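Local coordinates for protein transcriptional regulator, MarR family (PDB 4XRF) that probably binds DNA as a MarR-family winged helix-turn-helix transcription factor and here holds isoquinoline and lauric acid as stand-in ligands, at residues N109-I112 against A113-S117; T29-T32 against P33-Y37; P61-I64 against T65-D69; E21-E24 against Q25-T29. All blocks are in the same frame, centred on the assembly; numbering follows the deposited sequence.

Contact 1 (N109-I112 against A113-S117)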
loop_
_atom_site.group_PDB
_atom_site.type_symbol
_atom_site.label_atom_id
_atom_site.label_comp_id
_atom_site.label_asym_id
_atom_site.label_seq_id
_atom_site.Cartn_x
_atom_site.Cartn_y
_atom_site.Cartn_z
ATOM N N ASN A 109 -0.101 17.267 -7.604
ATOM C CA ASN A 109 1.281 16.873 -7.338
ATOM C C ASN A 109 2.189 17.247 -8.519
ATOM O O ASN A 109 1.936 16.846 -9.661
ATOM C CB ASN A 109 1.383 15.381 -6.985
ATOM C CG ASN A 109 2.806 14.960 -6.672
ATOM O OD1 ASN A 109 3.199 14.857 -5.504
ATOM N ND2 ASN A 109 3.604 14.759 -7.713
ATOM N N GLU A 110 3.228 18.028 -8.229
ATOM C CA GLU A 110 4.108 18.593 -9.262
ATOM C C GLU A 110 5.149 17.615 -9.805
ATOM O O GLU A 110 5.630 17.780 -10.929
ATOM C CB GLU A 110 4.792 19.886 -8.769
ATOM C CG GLU A 110 3.872 21.106 -8.751
ATOM C CD GLU A 110 3.440 21.560 -10.145
ATOM O OE1 GLU A 110 4.298 22.085 -10.893
ATOM O OE2 GLU A 110 2.241 21.406 -10.490
ATOM N N HIS A 111 5.509 16.615 -9.006
ATOM C CA HIS A 111 6.411 15.561 -9.463
ATOM C C HIS A 111 5.765 14.744 -10.599
ATOM O O HIS A 111 6.429 14.440 -11.593
ATOM C CB HIS A 111 6.854 14.659 -8.299
ATOM C CG HIS A 111 7.747 15.347 -7.308
ATOM N ND1 HIS A 111 9.089 15.053 -7.184
ATOM C CD2 HIS A 111 7.493 16.324 -6.405
ATOM C CE1 HIS A 111 9.627 15.821 -6.249
ATOM N NE2 HIS A 111 8.679 16.601 -5.759
ATOM N N ILE A 112 4.477 14.413 -10.456
ATOM C CA ILE A 112 3.732 13.672 -11.486
ATOM C C ILE A 112 3.628 14.485 -12.773
ATOM O O ILE A 112 3.811 13.941 -13.864
ATOM C CB ILE A 112 2.340 13.205 -11.007
ATOM C CG1 ILE A 112 2.486 12.145 -9.918
ATOM C CG2 ILE A 112 1.537 12.596 -12.165
ATOM C CD1 ILE A 112 1.215 11.878 -9.140
ATOM N N ALA A 113 3.372 15.786 -12.639
ATOM C CA ALA A 113 3.279 16.681 -13.789
ATOM C C ALA A 113 4.625 16.751 -14.505
ATOM O O ALA A 113 4.676 16.724 -15.733
ATOM C CB ALA A 113 2.828 18.069 -13.351
ATOM N N LYS A 114 5.708 16.845 -13.730
ATOM C CA LYS A 114 7.070 16.841 -14.266
ATOM C C LYS A 114 7.384 15.594 -15.096
ATOM O O LYS A 114 7.935 15.721 -16.191
ATOM C CB LYS A 114 8.102 17.008 -13.140
ATOM C CG LYS A 114 9.540 17.144 -13.608
ATOM C CD LYS A 114 10.468 17.623 -12.493
ATOM C CE LYS A 114 10.060 18.990 -11.952
ATOM N NZ LYS A 114 11.234 19.765 -11.442
ATOM N N TYR A 115 7.049 14.407 -14.576
ATOM C CA TYR A 115 7.310 13.149 -15.282
ATOM C C TYR A 115 6.563 13.108 -16.611
ATOM O O TYR A 115 7.142 12.802 -17.651
ATOM C CB TYR A 115 6.898 11.913 -14.457
ATOM C CG TYR A 115 7.482 11.794 -13.053
ATOM C CD1 TYR A 115 8.780 12.225 -12.758
ATOM C CD2 TYR A 115 6.733 11.199 -12.028
ATOM C CE1 TYR A 115 9.304 12.102 -11.474
ATOM C CE2 TYR A 115 7.245 11.067 -10.748
ATOM C CZ TYR A 115 8.522 11.516 -10.474
ATOM O OH TYR A 115 9.011 11.380 -9.194
ATOM N N PHE A 116 5.276 13.420 -16.576
ATOM C CA PHE A 116 4.457 13.315 -17.777
ATOM C C PHE A 116 4.699 14.397 -18.823
ATOM O O PHE A 116 4.376 14.193 -19.981
ATOM C CB PHE A 116 2.996 13.186 -17.413
ATOM C CG PHE A 116 2.644 11.834 -16.878
ATOM C CD1 PHE A 116 2.797 11.543 -15.525
ATOM C CD2 PHE A 116 2.178 10.832 -17.726
ATOM C CE1 PHE A 116 2.471 10.287 -15.024
ATOM C CE2 PHE A 116 1.852 9.570 -17.228
ATOM C CZ PHE A 116 2.002 9.300 -15.880
ATOM N N SER A 117 5.322 15.505 -18.423
ATOM C CA SER A 117 5.684 16.558 -19.353
ATOM C C SER A 117 6.862 16.101 -20.224
ATOM O O SER A 117 7.188 16.735 -21.227
ATOM C CB SER A 117 6.023 17.852 -18.597
ATOM O OG SER A 117 7.393 17.909 -18.209
#

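Contact 2 (T29-T32 against P33-Y37). With SO4 (sulfate ion), chain K.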
loop_
_atom_site.group_PDB
_atom_site.type_symbol
_atom_site.label_atom_id
_atom_site.label_comp_id
_atom_site.label_asym_id
_atom_site.label_seq_id
_atom_site.Cartn_x
_atom_site.Cartn_y
_atom_site.Cartn_z
ATOM N N THR A 29 -5.585 17.451 -1.712
ATOM C CA THR A 29 -6.819 17.748 -2.438
ATOM C C THR A 29 -8.071 17.123 -1.816
ATOM O O THR A 29 -9.174 17.557 -2.118
ATOM C CB THR A 29 -6.741 17.310 -3.925
ATOM O OG1 THR A 29 -6.621 15.884 -4.001
ATOM C CG2 THR A 29 -5.541 17.957 -4.618
ATOM N N GLY A 30 -7.897 16.110 -0.963
ATOM C CA GLY A 30 -9.011 15.332 -0.393
ATOM C C GLY A 30 -9.699 14.375 -1.362
ATOM O O GLY A 30 -10.818 13.920 -1.104
ATOM N N LEU A 31 -9.027 14.075 -2.477
ATOM C CA LEU A 31 -9.568 13.206 -3.527
ATOM C C LEU A 31 -8.584 12.136 -3.986
ATOM O O LEU A 31 -7.414 12.401 -4.110
ATOM C CB LEU A 31 -9.981 14.049 -4.750
ATOM C CG LEU A 31 -10.961 15.209 -4.484
ATOM C CD1 LEU A 31 -10.919 16.254 -5.600
ATOM C CD2 LEU A 31 -12.385 14.696 -4.235
ATOM N N THR A 32 -9.071 10.930 -4.260
ATOM C CA THR A 32 -8.279 9.947 -4.997
ATOM C C THR A 32 -8.323 10.341 -6.483
ATOM O O THR A 32 -9.187 11.132 -6.891
ATOM C CB THR A 32 -8.865 8.536 -4.886
ATOM O OG1 THR A 32 -10.111 8.515 -5.576
ATOM C CG2 THR A 32 -9.113 8.149 -3.441
ATOM N N PRO A 33 -7.391 9.812 -7.302
ATOM C CA PRO A 33 -7.455 10.188 -8.717
ATOM C C PRO A 33 -8.766 9.895 -9.466
ATOM O O PRO A 33 -9.156 10.725 -10.289
ATOM C CB PRO A 33 -6.247 9.457 -9.324
ATOM C CG PRO A 33 -5.248 9.510 -8.189
ATOM C CD PRO A 33 -6.083 9.208 -6.961
ATOM N N PRO A 34 -9.459 8.760 -9.186
ATOM C CA PRO A 34 -10.727 8.580 -9.888
ATOM C C PRO A 34 -11.822 9.566 -9.441
ATOM O O PRO A 34 -12.640 9.996 -10.283
ATOM C CB PRO A 34 -11.126 7.127 -9.550
ATOM C CG PRO A 34 -9.805 6.452 -9.282
ATOM C CD PRO A 34 -9.042 7.505 -8.525
ATOM N N GLN A 35 -11.841 9.913 -8.150
ATOM C CA GLN A 35 -12.806 10.907 -7.639
ATOM C C GLN A 35 -12.581 12.276 -8.307
ATOM O O GLN A 35 -13.540 12.959 -8.702
ATOM C CB GLN A 35 -12.691 11.072 -6.117
ATOM C CG GLN A 35 -13.201 9.896 -5.279
ATOM C CD GLN A 35 -13.057 10.168 -3.788
ATOM O OE1 GLN A 35 -12.047 10.727 -3.344
ATOM N NE2 GLN A 35 -14.051 9.790 -3.013
ATOM N N PHE A 36 -11.314 12.658 -8.432
ATOM C CA PHE A 36 -10.947 13.922 -9.059
ATOM C C PHE A 36 -11.410 13.932 -10.516
ATOM O O PHE A 36 -12.023 14.898 -10.960
ATOM C CB PHE A 36 -9.429 14.182 -8.959
ATOM C CG PHE A 36 -8.970 15.441 -9.659
ATOM C CD1 PHE A 36 -9.624 16.660 -9.465
ATOM C CD2 PHE A 36 -7.830 15.427 -10.456
ATOM C CE1 PHE A 36 -9.188 17.816 -10.097
ATOM C CE2 PHE A 36 -7.369 16.597 -11.071
ATOM C CZ PHE A 36 -8.068 17.789 -10.904
ATOM N N TYR A 37 -11.119 12.858 -11.246
ATOM C CA TYR A 37 -11.523 12.764 -12.645
ATOM C C TYR A 37 -13.034 12.792 -12.812
ATOM O O TYR A 37 -13.539 13.444 -13.715
ATOM C CB TYR A 37 -10.943 11.540 -13.367
ATOM C CG TYR A 37 -11.010 11.773 -14.850
ATOM C CD1 TYR A 37 -10.171 12.708 -15.456
ATOM C CD2 TYR A 37 -11.941 11.135 -15.629
ATOM C CE1 TYR A 37 -10.261 12.971 -16.819
ATOM C CE2 TYR A 37 -12.026 11.384 -16.984
ATOM C CZ TYR A 37 -11.183 12.305 -17.564
ATOM O OH TYR A 37 -11.271 12.551 -18.916
HETATM S S SO4 K . -14.026 12.470 -21.072
HETATM O O1 SO4 K . -14.608 11.513 -22.057
HETATM O O2 SO4 K . -15.134 13.224 -20.428
HETATM O O3 SO4 K . -13.144 13.447 -21.759
HETATM O O4 SO4 K . -13.277 11.660 -20.069
#

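Contact 3 (P61-I64 against T65-D69)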
loop_
_atom_site.group_PDB
_atom_site.type_symbol
_atom_site.label_atom_id
_atom_site.label_comp_id
_atom_site.label_asym_id
_atom_site.label_seq_id
_atom_site.Cartn_x
_atom_site.Cartn_y
_atom_site.Cartn_z
ATOM N N PRO A 61 -21.308 -0.022 -13.897
ATOM C CA PRO A 61 -22.204 0.841 -13.111
ATOM C C PRO A 61 -22.050 0.685 -11.583
ATOM O O PRO A 61 -21.961 1.689 -10.867
ATOM C CB PRO A 61 -23.597 0.390 -13.557
ATOM C CG PRO A 61 -23.406 -0.065 -14.968
ATOM C CD PRO A 61 -21.997 -0.595 -15.077
ATOM N N SER A 62 -21.999 -0.557 -11.105
ATOM C CA SER A 62 -21.842 -0.870 -9.676
ATOM C C SER A 62 -20.577 -0.286 -9.048
ATOM O O SER A 62 -20.554 0.005 -7.851
ATOM C CB SER A 62 -21.842 -2.391 -9.463
ATOM O OG SER A 62 -20.520 -2.907 -9.582
ATOM N N ALA A 63 -19.523 -0.136 -9.850
ATOM C CA ALA A 63 -18.282 0.452 -9.385
ATOM C C ALA A 63 -18.441 1.963 -9.238
ATOM O O ALA A 63 -17.948 2.560 -8.282
ATOM C CB ALA A 63 -17.143 0.113 -10.334
ATOM N N ILE A 64 -19.156 2.581 -10.173
ATOM C CA ILE A 64 -19.363 4.027 -10.109
ATOM C C ILE A 64 -20.275 4.388 -8.928
ATOM O O ILE A 64 -20.087 5.431 -8.289
ATOM C CB ILE A 64 -19.861 4.597 -11.460
ATOM C CG1 ILE A 64 -19.147 5.900 -11.806
ATOM C CG2 ILE A 64 -21.341 4.862 -11.445
ATOM C CD1 ILE A 64 -17.698 5.745 -12.203
ATOM N N THR A 65 -21.210 3.491 -8.610
ATOM C CA THR A 65 -22.134 3.661 -7.484
ATOM C C THR A 65 -21.372 3.884 -6.179
ATOM O O THR A 65 -21.659 4.835 -5.457
ATOM C CB THR A 65 -23.126 2.487 -7.357
ATOM O OG1 THR A 65 -24.004 2.505 -8.482
ATOM C CG2 THR A 65 -23.989 2.603 -6.087
ATOM N N VAL A 66 -20.390 3.033 -5.895
ATOM C CA VAL A 66 -19.558 3.193 -4.689
ATOM C C VAL A 66 -18.803 4.524 -4.699
ATOM O O VAL A 66 -18.770 5.226 -3.682
ATOM C CB VAL A 66 -18.598 1.992 -4.462
ATOM C CG1 VAL A 66 -17.845 2.123 -3.134
ATOM C CG2 VAL A 66 -19.387 0.686 -4.467
ATOM N N MET A 67 -18.214 4.874 -5.844
ATOM C CA MET A 67 -17.462 6.130 -5.978
ATOM C C MET A 67 -18.353 7.318 -5.662
ATOM O O MET A 67 -18.006 8.199 -4.861
ATOM C CB MET A 67 -16.866 6.275 -7.387
ATOM C CG MET A 67 -15.453 5.722 -7.517
ATOM S SD MET A 67 -14.804 5.553 -9.213
ATOM C CE MET A 67 -15.271 3.866 -9.594
ATOM N N ILE A 68 -19.514 7.327 -6.292
ATOM C CA ILE A 68 -20.486 8.379 -6.081
ATOM C C ILE A 68 -20.993 8.449 -4.631
ATOM O O ILE A 68 -21.099 9.550 -4.080
ATOM C CB ILE A 68 -21.647 8.271 -7.100
ATOM C CG1 ILE A 68 -21.106 8.614 -8.500
ATOM C CG2 ILE A 68 -22.798 9.175 -6.690
ATOM C CD1 ILE A 68 -21.924 7.977 -9.605
ATOM N N ASP A 69 -21.278 7.299 -4.012
ATOM C CA ASP A 69 -21.594 7.278 -2.575
ATOM C C ASP A 69 -20.519 8.021 -1.749
ATOM O O ASP A 69 -20.846 8.748 -0.824
ATOM C CB ASP A 69 -21.691 5.851 -2.036
ATOM C CG ASP A 69 -22.913 5.123 -2.501
ATOM O OD1 ASP A 69 -23.872 5.772 -2.996
ATOM O OD2 ASP A 69 -22.923 3.873 -2.360
HETATM O O HOH W 1 -24.201 4.000 -10.529
#

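Contact 4 (E21-E24 against Q25-T29)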
loop_
_atom_site.group_PDB
_atom_site.type_symbol
_atom_site.label_atom_id
_atom_site.label_comp_id
_atom_site.label_asym_id
_atom_site.label_seq_id
_atom_site.Cartn_x
_atom_site.Cartn_y
_atom_site.Cartn_z
ATOM N N GLU A 21 3.508 9.748 -4.411
ATOM C CA GLU A 21 3.072 11.021 -4.962
ATOM C C GLU A 21 1.543 11.138 -4.924
ATOM O O GLU A 21 1.005 12.222 -4.738
ATOM C CB GLU A 21 3.608 11.223 -6.389
ATOM C CG GLU A 21 5.117 11.017 -6.578
ATOM C CD GLU A 21 5.977 11.984 -5.798
ATOM O OE1 GLU A 21 5.444 12.990 -5.285
ATOM O OE2 GLU A 21 7.205 11.741 -5.696
ATOM N N LEU A 22 0.855 10.007 -5.047
ATOM C CA LEU A 22 -0.601 9.997 -5.055
ATOM C C LEU A 22 -1.136 10.169 -3.643
ATOM O O LEU A 22 -2.205 10.745 -3.450
ATOM C CB LEU A 22 -1.148 8.708 -5.701
ATOM C CG LEU A 22 -1.527 8.672 -7.192
ATOM C CD1 LEU A 22 -1.167 9.926 -7.973
ATOM C CD2 LEU A 22 -0.926 7.450 -7.868
ATOM N N LEU A 23 -0.399 9.679 -2.652
ATOM C CA LEU A 23 -0.793 9.918 -1.262
ATOM C C LEU A 23 -0.670 11.413 -0.931
ATOM O O LEU A 23 -1.536 11.975 -0.260
ATOM C CB LEU A 23 0.003 9.050 -0.279
ATOM C CG LEU A 23 -0.193 9.305 1.229
ATOM C CD1 LEU A 23 -1.653 9.152 1.669
ATOM C CD2 LEU A 23 0.721 8.404 2.050
ATOM N N GLU A 24 0.392 12.053 -1.419
ATOM C CA GLU A 24 0.541 13.504 -1.275
ATOM C C GLU A 24 -0.659 14.216 -1.904
ATOM O O GLU A 24 -1.238 15.127 -1.319
ATOM C CB GLU A 24 1.845 13.981 -1.924
ATOM C CG GLU A 24 2.230 15.430 -1.599
ATOM C CD GLU A 24 1.477 16.460 -2.445
ATOM O OE1 GLU A 24 0.878 16.090 -3.481
ATOM O OE2 GLU A 24 1.479 17.657 -2.078
ATOM N N GLN A 25 -1.027 13.790 -3.106
ATOM C CA GLN A 25 -2.119 14.425 -3.817
ATOM C C GLN A 25 -3.456 14.263 -3.076
ATOM O O GLN A 25 -4.227 15.221 -2.975
ATOM C CB GLN A 25 -2.193 13.914 -5.259
ATOM C CG GLN A 25 -3.210 14.647 -6.118
ATOM C CD GLN A 25 -2.912 14.480 -7.594
ATOM O OE1 GLN A 25 -2.055 15.172 -8.161
ATOM N NE2 GLN A 25 -3.610 13.546 -8.216
ATOM N N MET A 26 -3.680 13.070 -2.539
ATOM C CA MET A 26 -4.833 12.792 -1.702
ATOM C C MET A 26 -4.869 13.680 -0.441
ATOM O O MET A 26 -5.943 14.137 -0.042
ATOM C CB MET A 26 -4.885 11.289 -1.379
ATOM C CG MET A 26 -5.321 10.423 -2.568
ATOM S SD MET A 26 -5.292 8.620 -2.330
ATOM C CE MET A 26 -5.706 8.482 -0.594
ATOM N N GLN A 27 -3.697 13.941 0.154
ATOM C CA GLN A 27 -3.547 14.810 1.312
ATOM C C GLN A 27 -3.783 16.262 0.933
ATOM O O GLN A 27 -4.346 17.022 1.721
ATOM C CB GLN A 27 -2.132 14.695 1.922
ATOM C CG GLN A 27 -1.860 13.326 2.520
ATOM C CD GLN A 27 -0.448 13.170 3.031
ATOM O OE1 GLN A 27 0.520 13.605 2.391
ATOM N NE2 GLN A 27 -0.317 12.565 4.206
ATOM N N ALA A 28 -3.360 16.635 -0.275
ATOM C CA ALA A 28 -3.433 18.029 -0.687
ATOM C C ALA A 28 -4.803 18.429 -1.254
ATOM O O ALA A 28 -5.150 19.610 -1.250
ATOM C CB ALA A 28 -2.298 18.368 -1.662
ATOM N N THR A 29 -5.585 17.451 -1.712
ATOM C CA THR A 29 -6.819 17.748 -2.438
ATOM C C THR A 29 -8.071 17.123 -1.816
ATOM O O THR A 29 -9.174 17.557 -2.118
ATOM C CB THR A 29 -6.741 17.310 -3.925
ATOM O OG1 THR A 29 -6.621 15.884 -4.001
ATOM C CG2 THR A 29 -5.541 17.957 -4.618
#

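Contact 1 (N109-I112 against A113-S117)
Ile112 and Phe116, one helical turn apart in helix 110-116, lie side by side and point the same way. The touching branch of the isoleucine is CG2, which meets Phe116 CD1 at 3.7 Å. It gets there because chi1 of -67° sets CG2 anti to the backbone N and turns CG1 back beside it. The Phe116 ring stands with an edge to the backbone behind Ile112: CD1 lies 3.1 Å from Ile112 O, which is in the plane of the ring. That same oxygen accepts a nearly straight bond from Phe116 N, the N-H...O angle being 167°. One residue earlier, His111 and Tyr115 cross obliquely. Tyr115 lays one ring face over His111 O, which sits 3.1 Å above the ring plane and over its centre while also accepting from Tyr115 N. At the far end of the ring, Tyr115 OH lies at the edge of the imidazole, near its plane, 4.2 Å from His111 ND1. Ala113 CB sits 3.7 Å from Glu110 O, on the turn before it; its N gives only a weak bond to Asn109 O, while Lys114 N to Glu110 O is a regular 3.0 Å. Ile112 and Phe116 are buried between Leu22 and Met18 of helix 4-29 and Gln8 of the second subunit, whereas Glu110, His111 and Lys114 are exposed. This is a short amphipathic helix with Asn109 at its N-cap position, of the kind that belongs to the dimerisation part of MarR proteins, and Phe116 on its buried face touches a bound isoquinoline.

Contact 2 (T29-T32 against P33-Y37)
Thr32 and Gln35 form a capping box at the start of helix 33-45. Gln35 runs extended beyond CG and brings OE1 to Thr32 N at 3.1 Å, with the donor tilted 19° from the amide carbonyl plane. The return bond, Gln35 N to Thr32 OG1, is weak at 3.4 Å. With chi1 at 68°, OG1 sits between the backbone N and the carbonyl carbon of its own residue, where it also meets Pro34 CD at 3.3 Å. Phe36 N closes the first turn on Thr32 O at 3.0 Å, and Leu31 CD1 touches Phe36 CD1 at 4.1 Å, the two side chains crossing at about a right angle. This packed part is wholly buried; Gln35 NE2, beyond the box, bonds to Gln27 O of the third subunit. Tyr37, partly exposed, leads away from it and gives OH to O4 of a sulfate in a very short bond of 2.5 Å; Lys56 of the same chain and Lys6 of the second subunit also bond that anion. The turn links helix 4-29 to helix 33-45, with Phe36 resting on Val101, Ala104 and Met105 of helix 95-106, Pro34 on Met67 of helix 61-73, and Pro33 on Phe12 of the second subunit.

Contact 3 (P61-I64 against T65-D69)
Ile64 meets Met67 and Ile68 through its two different branches; these are the apolar contacts of the turn, together with that of Ala63 and Met67. CG2 of Ile64 touches Ile68 CD1 at 3.7 Å, while Ile64 CD1 at the end of the other branch reaches Met67 CE at 4.0 Å; the isoleucine runs at a slant to both partners. Met67 is bent at chi3 (-92°), and this folds its methyl back along the helix, so that CE comes within 3.3 Å of Ala63 O and 4.3 Å of Ala63 CB. The backbone bonds are uneven. Ile68 N to Ile64 O is short and straight, 2.8 Å with an N-H...O angle of 171°, Thr65 N to Pro61 O is an ordinary bond, and Met67 N to Ala63 O is weak. Water forms the third group: one molecule donates to Pro61 O and is hydrogen-bonded at 2.5 Å to Thr65 OG1, bridging the exposed first turn. Helix 61-73 is probably the recognition helix of the winged helix-turn-helix, its exposed residues here including Pro61, Ser62, Thr65 and Val66. On its buried side Ile64 packs on Leu53 and Met57 of helix 50-57 and on Ile38 of helix 33-45, Met67 covers Pro34 and Ile38, and at the other end Asp69 forms a salt bridge with Arg79 of strand 77-81.

Contact 4 (E21-E24 against Q25-T29)
Gln27 lays its side chain back over the preceding turn, CG 3.1 Å from Leu23 O and OE1 3.7 Å from Glu24 CA. It is extended beyond CG, and its first torsion turns CG to the backbone N side, toward the carbonyl that its own N binds at 3.0 Å. Glu24 takes the other course. Its CG stands anti to the backbone N, and a bend at chi2 (-80°) swings the carboxylate along the helix toward Ala28, with OE2 3.9 Å from Ala28 CB. Beyond the helix, OE2 has a long, weak ion pair with Arg70 of the third subunit. Met26, in the conformer given, runs alongside the carbonyl of Leu22, CG 3.3 Å from Leu22 O, which also accepts from Met26 N. All this lies near the C-terminal end of helix 4-29, which in MarR proteins belongs to the mainly helical dimerisation region; Leu23 touches a bound lauric acid, and Leu22 packs on Gln8 of the second subunit. Gln25 reaches across to the start of helix 110-116, where its OE1 accepts from Asn109 N. The helix is regular up to Ala28, whose N binds Glu24 O at 2.8 Å with a bent N-H...O angle of 138°. One residue on, Thr29 turns its hydroxyl back to Gln25 O, OG1 donating at 2.7 Å from above the carbonyl plane, 41° out of it. The outer surface of this turn meets the third subunit, where Gln27 packs on Arg70 and Gln27 O accepts from Gln74 NE2, both of that subunit.

Overall arrangement
Contact 4 touches both contact 2 and contact 1. It shares Thr29 with contact 2, their centres 9 Å apart, and Met26 CG comes to 3.3 Å from Leu31 O. On another side it meets contact 1, centres 13 Å apart, where Asn109 N lies 2.9 Å from Gln25 OE1 and Ile112 CD1 3.3 Å from Leu22 CD1. Contact 2 passes on to contact 3 through Pro34 CB and Met67 SD, 4.0 Å apart. Contacts 1 and 3 lie on opposite sides of the chain's centre, about 17 Å between nearest atoms. The ligands lie nearer contacts 1 and 4: measured from side chain to ligand, isoquinoline is about 3 Å from Phe116 and lauric acid about 4 Å from Leu23, against about 10 Å from Val66 to lauric acid.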